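Local coordinates for protein alpha-1,3-glucanase (Bacillus circulans, PDB 5ZRU) that hydrolyses alpha-1,3-glucan through the catalytic unit of glycoside hydrolase family 87 held in this chain, and probably binds carbohydrate, at residues S115-S120 against P133-D138; F192-N197 against A204-A209; G359-T364 against A390-T395; N521-D526 against N559-P564. All coordinates share one frame; numbering follows the deposited sequence.

From the N terminus the four contacts follow one another in series; none nests in another and none crosses. Contact 1 closes a loop of 12 residues in the D1 part, which itself contains strand 124-125, by pairing strand 117-119 with strand 132-144 where a calcium ion is held. Contact 2 closes a short calcium-binding loop by folding residues 192-197 onto helix 203-216, at the N-terminal end of the parallel coils. Contacts 3 and 4 are each closed by about one turn of the parallel beta-helix and join neighbouring coils, at 359-364 with 390-395 and at 521-526 with 559-564. Contacts 2 and 4 lie far apart, their centres about 57 Å from each other.

Contact 1: residues S115-S120 against P133-D138; sequences SWQYFS and PLFRFD. With CA (calcium ion), chain I.
An antiparallel strand pairing in the D1 part of the catalytic unit, leading into a calcium site, sets Q117 against L134 as a hydrogen-bonded pair and Y118 against P133 as a non-hydrogen-bonded one. Proline fits the second place, since such a position needs no N-H for this partner strand. L134 N gives Q117 O a nearly straight bond of 2.8 Å, and Q117 N returns one to L134 O from above that carbonyl's plane. F135 adopts left-handed backbone angles, which interrupts the strand, and F135 O accepts W116 N at 2.8 Å. The F135 ring lies with one face against S115, whose CA stands 3.6 Å from the ring centroid in a CH-pi contact, while Q117 CG meets its edge; W405 stacks on the same ring. W116, with CG beside the backbone N (chi1 -67°), spreads its indole over R136 CG, which sits 3.6 Å from the centroid of the six-membered ring. Its CZ3 also reaches P133 CB at 3.5 Å. R136 thus offers its aliphatic stem, its charged end being turned to E48 in a salt bridge. An alanine at W116 would probably leave P133 CB and R136 CG without their aromatic cover and M83 O without the indole N-H. The calcium ion is bound by backbone oxygens, S115 O at 2.3 Å and W116 O beside it, together with five waters. The small S115 hydroxyl donates to water 1, and that water in turn donates a hydrogen bond to D138 OD2 at 2.6 Å, while D138 OD1 is hydrogen-bonded to H318 NE2.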
loop_
_atom_site.group_PDB
_atom_site.type_symbol
_atom_site.label_atom_id
_atom_site.label_comp_id
_atom_site.label_asym_id
_atom_site.label_seq_id
_atom_site.Cartn_x
_atom_site.Cartn_y
_atom_site.Cartn_z
ATOM N N SER A 115 -1.860 6.860 -12.466
ATOM C CA SER A 115 -0.578 6.190 -12.349
ATOM C C SER A 115 0.490 6.992 -13.093
ATOM O O SER A 115 0.233 8.098 -13.580
ATOM C CB SER A 115 -0.708 4.751 -12.867
ATOM O OG SER A 115 -1.318 4.727 -14.162
ATOM N N TRP A 116 1.700 6.432 -13.163
ATOM C CA TRP A 116 2.891 6.976 -13.823
ATOM C C TRP A 116 3.463 8.188 -13.088
ATOM O O TRP A 116 2.864 9.271 -13.080
ATOM C CB TRP A 116 2.610 7.316 -15.295
ATOM C CG TRP A 116 2.354 6.086 -16.124
ATOM C CD1 TRP A 116 1.161 5.439 -16.272
ATOM C CD2 TRP A 116 3.309 5.345 -16.904
ATOM N NE1 TRP A 116 1.312 4.346 -17.092
ATOM C CE2 TRP A 116 2.620 4.260 -17.485
ATOM C CE3 TRP A 116 4.680 5.493 -17.165
ATOM C CZ2 TRP A 116 3.244 3.337 -18.330
ATOM C CZ3 TRP A 116 5.302 4.568 -17.998
ATOM C CH2 TRP A 116 4.583 3.499 -18.563
ATOM N N GLN A 117 4.617 7.976 -12.457
ATOM C CA GLN A 117 5.419 8.989 -11.777
ATOM C C GLN A 117 6.859 8.823 -12.231
ATOM O O GLN A 117 7.316 7.700 -12.449
ATOM C CB GLN A 117 5.347 8.843 -10.249
ATOM C CG GLN A 117 3.985 9.161 -9.653
ATOM C CD GLN A 117 3.795 10.655 -9.487
ATOM O OE1 GLN A 117 4.207 11.219 -8.480
ATOM N NE2 GLN A 117 3.176 11.302 -10.478
ATOM N N TYR A 118 7.587 9.940 -12.352
ATOM C CA TYR A 118 8.861 9.933 -13.064
ATOM C C TYR A 118 9.981 10.481 -12.183
ATOM O O TYR A 118 9.808 11.496 -11.502
ATOM C CB TYR A 118 8.740 10.738 -14.374
ATOM C CG TYR A 118 7.701 10.179 -15.328
ATOM C CD1 TYR A 118 8.045 9.205 -16.267
ATOM C CD2 TYR A 118 6.375 10.625 -15.294
ATOM C CE1 TYR A 118 7.104 8.693 -17.141
ATOM C CE2 TYR A 118 5.424 10.119 -16.169
ATOM C CZ TYR A 118 5.796 9.150 -17.088
ATOM O OH TYR A 118 4.858 8.643 -17.955
ATOM N N PHE A 119 11.137 9.813 -12.204
ATOM C CA PHE A 119 12.192 10.087 -11.231
ATOM C C PHE A 119 13.518 10.404 -11.906
ATOM O O PHE A 119 14.108 9.544 -12.566
ATOM C CB PHE A 119 12.350 8.904 -10.273
ATOM C CG PHE A 119 11.173 8.735 -9.352
ATOM C CD1 PHE A 119 11.109 9.436 -8.152
ATOM C CD2 PHE A 119 10.102 7.925 -9.715
ATOM C CE1 PHE A 119 10.006 9.308 -7.308
ATOM C CE2 PHE A 119 8.994 7.787 -8.878
ATOM C CZ PHE A 119 8.943 8.484 -7.677
ATOM N N SER A 120 13.992 11.635 -11.715
ATOM C CA SER A 120 15.384 11.996 -11.962
ATOM C C SER A 120 16.101 12.372 -10.673
ATOM O O SER A 120 17.283 12.737 -10.702
ATOM C CB SER A 120 15.464 13.145 -12.972
ATOM O OG SER A 120 14.654 14.229 -12.560
ATOM N N PRO A 133 10.267 6.057 -15.356
ATOM C CA PRO A 133 8.918 5.799 -14.832
ATOM C C PRO A 133 8.876 4.742 -13.738
ATOM O O PRO A 133 9.587 3.731 -13.786
ATOM C CB PRO A 133 8.156 5.315 -16.073
ATOM C CG PRO A 133 9.209 4.583 -16.859
ATOM C CD PRO A 133 10.463 5.440 -16.680
ATOM N N LEU A 134 8.023 5.001 -12.743
ATOM C CA LEU A 134 7.501 4.013 -11.805
ATOM C C LEU A 134 5.996 4.241 -11.697
ATOM O O LEU A 134 5.439 5.108 -12.382
ATOM C CB LEU A 134 8.195 4.105 -10.436
ATOM C CG LEU A 134 9.692 3.763 -10.416
ATOM C CD1 LEU A 134 10.277 4.028 -9.015
ATOM C CD2 LEU A 134 9.923 2.321 -10.814
ATOM N N PHE A 135 5.322 3.457 -10.844
ATOM C CA PHE A 135 3.853 3.482 -10.775
ATOM C C PHE A 135 3.257 3.160 -12.150
ATOM O O PHE A 135 2.311 3.803 -12.604
ATOM C CB PHE A 135 3.352 4.845 -10.258
ATOM C CG PHE A 135 1.913 4.855 -9.735
ATOM C CD1 PHE A 135 1.115 3.718 -9.751
ATOM C CD2 PHE A 135 1.376 6.032 -9.228
ATOM C CE1 PHE A 135 -0.208 3.761 -9.266
ATOM C CE2 PHE A 135 0.068 6.084 -8.737
ATOM C CZ PHE A 135 -0.728 4.946 -8.763
ATOM N N ARG A 136 3.824 2.163 -12.836
ATOM C CA ARG A 136 3.324 1.841 -14.168
ATOM C C ARG A 136 2.052 1.001 -14.142
ATOM O O ARG A 136 1.358 0.927 -15.164
ATOM C CB ARG A 136 4.425 1.146 -14.979
ATOM C CG ARG A 136 5.516 2.133 -15.426
ATOM C CD ARG A 136 6.750 1.426 -15.992
ATOM N NE ARG A 136 7.574 0.910 -14.903
ATOM C CZ ARG A 136 8.880 0.678 -14.991
ATOM N NH1 ARG A 136 9.530 0.902 -16.132
ATOM N NH2 ARG A 136 9.536 0.242 -13.930
ATOM N N PHE A 137 1.720 0.376 -13.008
ATOM C CA PHE A 137 0.513 -0.429 -12.904
ATOM C C PHE A 137 -0.532 0.271 -12.037
ATOM O O PHE A 137 -0.221 1.133 -11.210
ATOM C CB PHE A 137 0.829 -1.830 -12.353
ATOM C CG PHE A 137 1.461 -2.754 -13.368
ATOM C CD1 PHE A 137 2.830 -2.705 -13.618
ATOM C CD2 PHE A 137 0.681 -3.658 -14.080
ATOM C CE1 PHE A 137 3.418 -3.550 -14.566
ATOM C CE2 PHE A 137 1.252 -4.509 -15.039
ATOM C CZ PHE A 137 2.620 -4.461 -15.280
ATOM N N ASP A 138 -1.789 -0.105 -12.261
ATOM C CA ASP A 138 -2.928 0.448 -11.539
ATOM C C ASP A 138 -3.987 -0.644 -11.461
ATOM O O ASP A 138 -3.809 -1.735 -12.005
ATOM C CB ASP A 138 -3.465 1.711 -12.236
ATOM C CG ASP A 138 -4.260 2.623 -11.293
ATOM O OD1 ASP A 138 -4.428 2.285 -10.103
ATOM O OD2 ASP A 138 -4.721 3.689 -11.746
HETATM CA CA CA I . 0.842 10.300 -13.895
HETATM O O HOH W 1 -4.114 5.138 -13.845
HETATM O O HOH W 2 -0.881 2.416 -16.031
HETATM O O HOH W 3 1.626 12.480 -13.020
HETATM O O HOH W 4 0.180 10.266 -11.624
HETATM O O HOH W 5 -1.082 11.734 -14.510
HETATM O O HOH W 6 2.244 11.226 -15.568
HETATM O O HOH W 7 -0.167 9.486 -16.091
#

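Contact 2: residues F192-N197 against A204-A209; sequences FGAVAN and AAFEAA. With CA (calcium ion), chain H.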
loop_
_atom_site.group_PDB
_atom_site.type_symbol
_atom_site.label_atom_id
_atom_site.label_comp_id
_atom_site.label_asym_id
_atom_site.label_seq_id
_atom_site.Cartn_x
_atom_site.Cartn_y
_atom_site.Cartn_z
ATOM N N PHE A 192 -30.769 14.242 2.972
ATOM C CA PHE A 192 -30.398 15.648 2.897
ATOM C C PHE A 192 -30.066 16.084 1.478
ATOM O O PHE A 192 -29.446 17.132 1.274
ATOM C CB PHE A 192 -29.242 15.919 3.863
ATOM C CG PHE A 192 -29.645 15.759 5.295
ATOM C CD1 PHE A 192 -30.167 16.832 6.001
ATOM C CD2 PHE A 192 -29.592 14.521 5.911
ATOM C CE1 PHE A 192 -30.582 16.683 7.309
ATOM C CE2 PHE A 192 -30.014 14.369 7.223
ATOM C CZ PHE A 192 -30.509 15.447 7.912
ATOM N N GLY A 193 -30.481 15.304 0.486
ATOM C CA GLY A 193 -30.406 15.732 -0.895
ATOM C C GLY A 193 -29.375 15.021 -1.736
ATOM O O GLY A 193 -29.340 15.251 -2.952
ATOM N N ALA A 194 -28.530 14.175 -1.148
ATOM C CA ALA A 194 -27.577 13.430 -1.962
ATOM C C ALA A 194 -28.322 12.477 -2.881
ATOM O O ALA A 194 -29.330 11.881 -2.495
ATOM C CB ALA A 194 -26.600 12.649 -1.089
ATOM N N VAL A 195 -27.826 12.338 -4.109
ATOM C CA VAL A 195 -28.400 11.427 -5.092
ATOM C C VAL A 195 -27.270 10.587 -5.670
ATOM O O VAL A 195 -26.267 11.133 -6.142
ATOM C CB VAL A 195 -29.151 12.179 -6.215
ATOM C CG1 VAL A 195 -29.698 11.195 -7.237
ATOM C CG2 VAL A 195 -30.276 13.036 -5.639
ATOM N N ALA A 196 -27.430 9.267 -5.634
ATOM C CA ALA A 196 -26.429 8.383 -6.217
ATOM C C ALA A 196 -26.492 8.404 -7.743
ATOM O O ALA A 196 -27.560 8.549 -8.338
ATOM C CB ALA A 196 -26.635 6.949 -5.719
ATOM N N ASN A 197 -25.324 8.271 -8.374
ATOM C CA ASN A 197 -25.190 7.879 -9.778
ATOM C C ASN A 197 -25.677 8.935 -10.768
ATOM O O ASN A 197 -25.944 8.609 -11.932
ATOM C CB ASN A 197 -25.919 6.554 -10.051
ATOM C CG ASN A 197 -25.437 5.420 -9.152
ATOM O OD1 ASN A 197 -24.290 5.405 -8.720
ATOM N ND2 ASN A 197 -26.318 4.467 -8.876
ATOM N N ALA A 204 -22.609 19.033 -0.260
ATOM C CA ALA A 204 -23.471 19.820 0.622
ATOM C C ALA A 204 -24.378 18.910 1.439
ATOM O O ALA A 204 -24.568 19.122 2.647
ATOM C CB ALA A 204 -24.301 20.814 -0.186
ATOM N N ALA A 205 -24.930 17.875 0.800
ATOM C CA ALA A 205 -25.778 16.929 1.521
ATOM C C ALA A 205 -24.978 16.128 2.545
ATOM O O ALA A 205 -25.469 15.856 3.649
ATOM C CB ALA A 205 -26.472 15.998 0.532
ATOM N N PHE A 206 -23.750 15.729 2.197
ATOM C CA PHE A 206 -22.902 15.019 3.157
ATOM C C PHE A 206 -22.623 15.875 4.386
ATOM O O PHE A 206 -22.684 15.384 5.520
ATOM C CB PHE A 206 -21.578 14.611 2.504
ATOM C CG PHE A 206 -21.630 13.311 1.756
ATOM C CD1 PHE A 206 -22.660 13.034 0.868
ATOM C CD2 PHE A 206 -20.614 12.377 1.905
ATOM C CE1 PHE A 206 -22.681 11.841 0.167
ATOM C CE2 PHE A 206 -20.625 11.183 1.201
ATOM C CZ PHE A 206 -21.667 10.909 0.332
ATOM N N GLU A 207 -22.300 17.159 4.177
ATOM C CA GLU A 207 -22.036 18.054 5.301
ATOM C C GLU A 207 -23.267 18.214 6.181
ATOM O O GLU A 207 -23.170 18.171 7.414
ATOM C CB GLU A 207 -21.562 19.417 4.791
ATOM C CG GLU A 207 -20.119 19.395 4.335
ATOM C CD GLU A 207 -19.728 20.646 3.573
ATOM O OE1 GLU A 207 -20.519 21.621 3.575
ATOM O OE2 GLU A 207 -18.635 20.629 2.966
ATOM N N ALA A 208 -24.436 18.414 5.562
ATOM C CA ALA A 208 -25.668 18.532 6.331
ATOM C C ALA A 208 -25.959 17.247 7.091
ATOM O O ALA A 208 -26.415 17.283 8.238
ATOM C CB ALA A 208 -26.832 18.881 5.403
ATOM N N ALA A 209 -25.702 16.097 6.460
ATOM C CA ALA A 209 -25.962 14.813 7.101
ATOM C C ALA A 209 -25.053 14.602 8.306
ATOM O O ALA A 209 -25.484 14.046 9.324
ATOM C CB ALA A 209 -25.789 13.682 6.084
HETATM CA CA CA H . -24.896 12.941 -6.763
HETATM O O HOH W 8 -26.756 14.565 -6.721
HETATM O O HOH W 9 -23.411 11.154 -7.793
#
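A205 meets the loop 192-197 first: its CB is pressed into the backbone, 3.2 Å from A194 N and 3.3 Å from F192 O, and it also touches A194 CB at 3.7 Å. Only a small side chain would suit so close an approach. G193 lies between those two loop residues with a positive phi (109°), at which a CB would press on F192 O, so glycine fits the bend. F206 follows; its CB leaves the helix away from the loop, yet the ring returns, and A194 CB sits at the ring edge, 4.2 Å from CE1. W233 meets the F206 ring edge-to-face. One turn after A204, A208 places its CB 4.0 Å from F192 CD1, and its carbonyl O stands over the centre of the F192 ring. A209 completes the row with its CA over the same face, 4.2 Å from the ring centroid, a loose CH-pi contact. F192 can lie flat along this helix surface because alanines make it low. No hydrogen bond joins the two segments; the grip is apolar, and the polar work is done further along the loop, where V195 O binds a calcium ion at 2.4 Å with D198, Q200 and D202. A calcium-braced loop leading into an alanine-rich helix at the start of the coils is consistent with the N-terminal cap of a pectate-lyase-like, right-handed parallel beta-helix.

Contact 3: residues G359-T364 against A390-T395; sequences GTSNST and AGVNNT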
loop_
_atom_site.group_PDB
_atom_site.type_symbol
_atom_site.label_atom_id
_atom_site.label_comp_id
_atom_site.label_asym_id
_atom_site.label_seq_id
_atom_site.Cartn_x
_atom_site.Cartn_y
_atom_site.Cartn_z
ATOM N N GLY A 359 2.975 11.372 17.010
ATOM C CA GLY A 359 2.692 10.764 18.289
ATOM C C GLY A 359 1.539 9.788 18.317
ATOM O O GLY A 359 1.152 9.351 19.405
ATOM N N THR A 360 0.955 9.464 17.167
ATOM C CA THR A 360 -0.005 8.370 17.088
ATOM C C THR A 360 0.550 7.157 17.821
ATOM O O THR A 360 1.688 6.743 17.577
ATOM C CB THR A 360 -0.269 8.015 15.621
ATOM O OG1 THR A 360 -0.794 9.158 14.929
ATOM C CG2 THR A 360 -1.245 6.852 15.531
ATOM N N SER A 361 -0.256 6.590 18.720
ATOM C CA SER A 361 0.208 5.557 19.639
ATOM C C SER A 361 -0.833 4.455 19.785
ATOM O O SER A 361 -2.025 4.649 19.523
ATOM C CB SER A 361 0.526 6.138 21.031
ATOM O OG SER A 361 1.610 7.049 20.961
ATOM N N ASN A 362 -0.347 3.280 20.201
ATOM C CA ASN A 362 -1.200 2.143 20.531
ATOM C C ASN A 362 -2.175 1.823 19.410
ATOM O O ASN A 362 -3.286 1.354 19.657
ATOM C CB ASN A 362 -1.953 2.395 21.838
ATOM C CG ASN A 362 -1.019 2.535 23.004
ATOM O OD1 ASN A 362 -0.249 1.623 23.293
ATOM N ND2 ASN A 362 -1.058 3.686 23.668
ATOM N N SER A 363 -1.757 2.062 18.171
ATOM C CA SER A 363 -2.631 1.967 17.016
ATOM C C SER A 363 -2.150 0.851 16.098
ATOM O O SER A 363 -1.007 0.393 16.189
ATOM C CB SER A 363 -2.686 3.308 16.273
ATOM O OG SER A 363 -3.244 4.320 17.100
ATOM N N THR A 364 -3.043 0.411 15.210
ATOM C CA THR A 364 -2.850 -0.854 14.514
ATOM C C THR A 364 -3.342 -0.765 13.073
ATOM O O THR A 364 -4.387 -0.163 12.804
ATOM C CB THR A 364 -3.597 -1.988 15.245
ATOM O OG1 THR A 364 -3.143 -2.076 16.608
ATOM C CG2 THR A 364 -3.375 -3.330 14.544
ATOM N N ALA A 390 6.315 11.361 21.545
ATOM C CA ALA A 390 6.815 10.246 20.747
ATOM C C ALA A 390 5.739 9.180 20.572
ATOM O O ALA A 390 5.120 8.740 21.547
ATOM C CB ALA A 390 8.054 9.642 21.403
ATOM N N GLY A 391 5.524 8.755 19.326
ATOM C CA GLY A 391 4.601 7.658 19.081
ATOM C C GLY A 391 5.159 6.350 19.617
ATOM O O GLY A 391 6.340 6.036 19.443
ATOM N N VAL A 392 4.293 5.579 20.290
ATOM C CA VAL A 392 4.692 4.319 20.914
ATOM C C VAL A 392 3.666 3.219 20.647
ATOM O O VAL A 392 2.485 3.482 20.411
ATOM C CB VAL A 392 4.896 4.457 22.443
ATOM C CG1 VAL A 392 6.007 5.455 22.759
ATOM C CG2 VAL A 392 3.587 4.845 23.135
ATOM N N ASN A 393 4.150 1.971 20.680
ATOM C CA ASN A 393 3.312 0.767 20.727
ATOM C C ASN A 393 2.353 0.655 19.541
ATOM O O ASN A 393 1.195 0.274 19.701
ATOM C CB ASN A 393 2.527 0.702 22.042
ATOM C CG ASN A 393 3.410 0.880 23.255
ATOM O OD1 ASN A 393 4.604 0.573 23.213
ATOM N ND2 ASN A 393 2.828 1.385 24.352
ATOM N N ASN A 394 2.827 0.958 18.336
ATOM C CA ASN A 394 1.998 0.745 17.156
ATOM C C ASN A 394 2.264 -0.639 16.563
ATOM O O ASN A 394 3.342 -1.211 16.734
ATOM C CB ASN A 394 2.246 1.839 16.115
ATOM C CG ASN A 394 1.801 3.208 16.610
ATOM O OD1 ASN A 394 0.723 3.343 17.189
ATOM N ND2 ASN A 394 2.633 4.220 16.399
ATOM N N THR A 395 1.259 -1.185 15.881
ATOM C CA THR A 395 1.287 -2.567 15.411
ATOM C C THR A 395 0.834 -2.654 13.959
ATOM O O THR A 395 -0.244 -2.158 13.620
ATOM C CB THR A 395 0.369 -3.453 16.251
ATOM O OG1 THR A 395 0.772 -3.396 17.625
ATOM C CG2 THR A 395 0.399 -4.896 15.733
HETATM O O HOH W 10 2.672 8.881 22.946
HETATM O O HOH W 11 -0.790 -1.410 18.707
#
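S361 OG is gripped from three directions: it accepts V392 N across the contact at 3.1 Å, donates a hydrogen bond to G359 O at 2.8 Å, and accepts one from water 10, which also donates to A390 O. Serine suits the place, being short enough to reach backbone on both sides. G391 lies close by, and a CB there would clash with T360 O, so glycine fits. Next along, N362 N donates almost straight to V392 O at 2.8 Å. N362 and N393 both adopt left-handed backbone angles, which asparagine tolerates well, and their side chains run side by side, pointing the same way. N393 ND2 gives a long bond of 3.3 Å to N362 OD1, while N362 ND2 is taken by N337. N394 turns inward, with CG beside the backbone N (chi1 -65°), and its amide spans the neighbouring coil with both ends. ND2 donates to T360 O at 2.9 Å, and OD1 receives S363 N at 3.0 Å, in its carbonyl plane. A leucine in place of N394 would probably leave S363 N and T360 O without these partners in a buried setting. T395 N then donates to S363 O at 2.8 Å, and T364 and T395 begin a parallel strand pair, their side chains side by side. Water 11 links S363 O, N393 O and T395 OG1. Thus side-chain hydroxyls and amides satisfy the backbone where the coils bend and regular strand bonding lapses, as in the asparagine stacks of pectate-lyase-like beta-helices.

Contact 4: residues N521-D526 against N559-P564; sequences NGAGKD and NDIAHP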
loop_
_atom_site.group_PDB
_atom_site.type_symbol
_atom_site.label_atom_id
_atom_site.label_comp_id
_atom_site.label_asym_id
_atom_site.label_seq_id
_atom_site.Cartn_x
_atom_site.Cartn_y
_atom_site.Cartn_z
ATOM N N ASN A 521 16.675 -17.716 1.647
ATOM C CA ASN A 521 16.684 -18.655 0.534
ATOM C C ASN A 521 16.748 -17.845 -0.753
ATOM O O ASN A 521 15.718 -17.384 -1.253
ATOM C CB ASN A 521 15.455 -19.556 0.578
ATOM C CG ASN A 521 15.451 -20.582 -0.536
ATOM O OD1 ASN A 521 16.463 -20.783 -1.217
ATOM N ND2 ASN A 521 14.315 -21.243 -0.726
ATOM N N GLY A 522 17.956 -17.665 -1.280
ATOM C CA GLY A 522 18.133 -16.924 -2.512
ATOM C C GLY A 522 18.491 -15.470 -2.278
ATOM O O GLY A 522 17.705 -14.714 -1.702
ATOM N N ALA A 523 19.671 -15.058 -2.727
ATOM C CA ALA A 523 20.051 -13.655 -2.640
ATOM C C ALA A 523 20.917 -13.317 -3.839
ATOM O O ALA A 523 21.497 -14.200 -4.476
ATOM C CB ALA A 523 20.778 -13.343 -1.321
ATOM N N GLY A 524 20.992 -12.023 -4.153
ATOM C CA GLY A 524 21.693 -11.603 -5.350
ATOM C C GLY A 524 20.994 -12.001 -6.629
ATOM O O GLY A 524 21.656 -12.202 -7.654
ATOM N N LYS A 525 19.665 -12.130 -6.600
ATOM C CA LYS A 525 18.960 -12.630 -7.774
ATOM C C LYS A 525 18.891 -11.608 -8.904
ATOM O O LYS A 525 18.593 -11.997 -10.038
ATOM C CB LYS A 525 17.548 -13.095 -7.401
ATOM C CG LYS A 525 17.486 -14.167 -6.307
ATOM C CD LYS A 525 18.415 -15.361 -6.570
ATOM C CE LYS A 525 17.826 -16.349 -7.554
ATOM N NZ LYS A 525 18.544 -17.655 -7.488
ATOM N N ASP A 526 19.190 -10.324 -8.654
ATOM C CA ASP A 526 19.213 -9.384 -9.774
ATOM C C ASP A 526 20.518 -9.422 -10.563
ATOM O O ASP A 526 20.584 -8.797 -11.626
ATOM C CB ASP A 526 18.924 -7.931 -9.325
ATOM C CG ASP A 526 19.954 -7.358 -8.346
ATOM O OD1 ASP A 526 21.075 -7.890 -8.202
ATOM O OD2 ASP A 526 19.600 -6.349 -7.682
ATOM N N ASN A 559 20.598 -20.488 1.885
ATOM C CA ASN A 559 20.573 -21.302 0.679
ATOM C C ASN A 559 20.592 -20.373 -0.525
ATOM O O ASN A 559 19.965 -19.312 -0.490
ATOM C CB ASN A 559 19.326 -22.197 0.637
ATOM C CG ASN A 559 19.339 -23.153 -0.540
ATOM O OD1 ASN A 559 20.261 -23.957 -0.684
ATOM N ND2 ASN A 559 18.319 -23.069 -1.390
ATOM N N ASP A 560 21.342 -20.760 -1.565
ATOM C CA ASP A 560 21.313 -20.075 -2.865
ATOM C C ASP A 560 21.770 -18.617 -2.742
ATOM O O ASP A 560 21.155 -17.696 -3.285
ATOM C CB ASP A 560 19.913 -20.172 -3.490
ATOM C CG ASP A 560 19.855 -19.639 -4.916
ATOM O OD1 ASP A 560 20.900 -19.619 -5.607
ATOM O OD2 ASP A 560 18.758 -19.219 -5.339
ATOM N N ILE A 561 22.875 -18.411 -2.026
ATOM C CA ILE A 561 23.423 -17.075 -1.806
ATOM C C ILE A 561 24.418 -16.762 -2.924
ATOM O O ILE A 561 25.395 -17.493 -3.121
ATOM C CB ILE A 561 24.089 -16.976 -0.424
ATOM C CG1 ILE A 561 23.102 -17.385 0.670
ATOM C CG2 ILE A 561 24.616 -15.554 -0.174
ATOM C CD1 ILE A 561 21.775 -16.590 0.652
ATOM N N ALA A 562 24.175 -15.674 -3.664
ATOM C CA ALA A 562 25.093 -15.309 -4.745
ATOM C C ALA A 562 26.509 -15.053 -4.226
ATOM O O ALA A 562 27.489 -15.494 -4.840
ATOM C CB ALA A 562 24.574 -14.083 -5.499
ATOM N N HIS A 563 26.641 -14.354 -3.104
ATOM C CA HIS A 563 27.971 -14.006 -2.598
ATOM C C HIS A 563 28.670 -15.252 -2.064
ATOM O O HIS A 563 28.157 -15.883 -1.133
ATOM C CB HIS A 563 27.876 -12.944 -1.504
ATOM C CG HIS A 563 29.168 -12.230 -1.242
ATOM N ND1 HIS A 563 30.271 -12.858 -0.700
ATOM C CD2 HIS A 563 29.535 -10.942 -1.453
ATOM C CE1 HIS A 563 31.259 -11.988 -0.587
ATOM N NE2 HIS A 563 30.840 -10.819 -1.038
ATOM N N PRO A 564 29.829 -15.635 -2.609
ATOM C CA PRO A 564 30.475 -16.888 -2.172
ATOM C C PRO A 564 30.836 -16.925 -0.696
ATOM O O PRO A 564 30.964 -18.025 -0.136
ATOM C CB PRO A 564 31.730 -16.963 -3.054
ATOM C CG PRO A 564 31.962 -15.553 -3.530
ATOM C CD PRO A 564 30.592 -14.952 -3.668
HETATM O O HOH W 12 21.943 -16.815 -6.741
#
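The segments 521-526 and 559-564 pair in parallel on both sides of a corner at D560, N521 level with N559 before it and A523 with I561 after it. G522 N donates to N559 O at 2.7 Å and A523 N to D560 O at 3.1 Å, two successive N-H groups served by two successive carbonyls. This pattern goes with the left-handed backbone of D560 and the positive phi of G522 opposite it. A523 O then accepts A562 N from above its carbonyl plane. N521 and N559 stand side by side, pointing the same way, each with CG anti to the backbone N. N559 ND2 gives N521 OD1 a bond of 2.9 Å, and the two amide planes are 48° apart. G522 has a positive phi (96°), where a CB would be pushed against N521 O, so glycine suits it. D560 reaches back over G522 and meets K525 in a salt bridge of 2.7 Å between OD2 and NZ. The bond uses the syn lone pair of OD2, and the lysine reaches it by bending at chi2 and chi3. Water 12 donates to D560 OD1. On the other sheet face A523 CB touches I561 CD1 at 3.9 Å, the small alanine methyl meeting the end of the isoleucine's longer branch. A562 CB lies 3.8 Å from G524 CA; a CB on G524 would clash there, which again suits glycine. Aligned asparagines on adjacent coils, with parallel pairing carried round a corner of the coil, are typical of the parallel beta-helix of the D2 part of this enzyme.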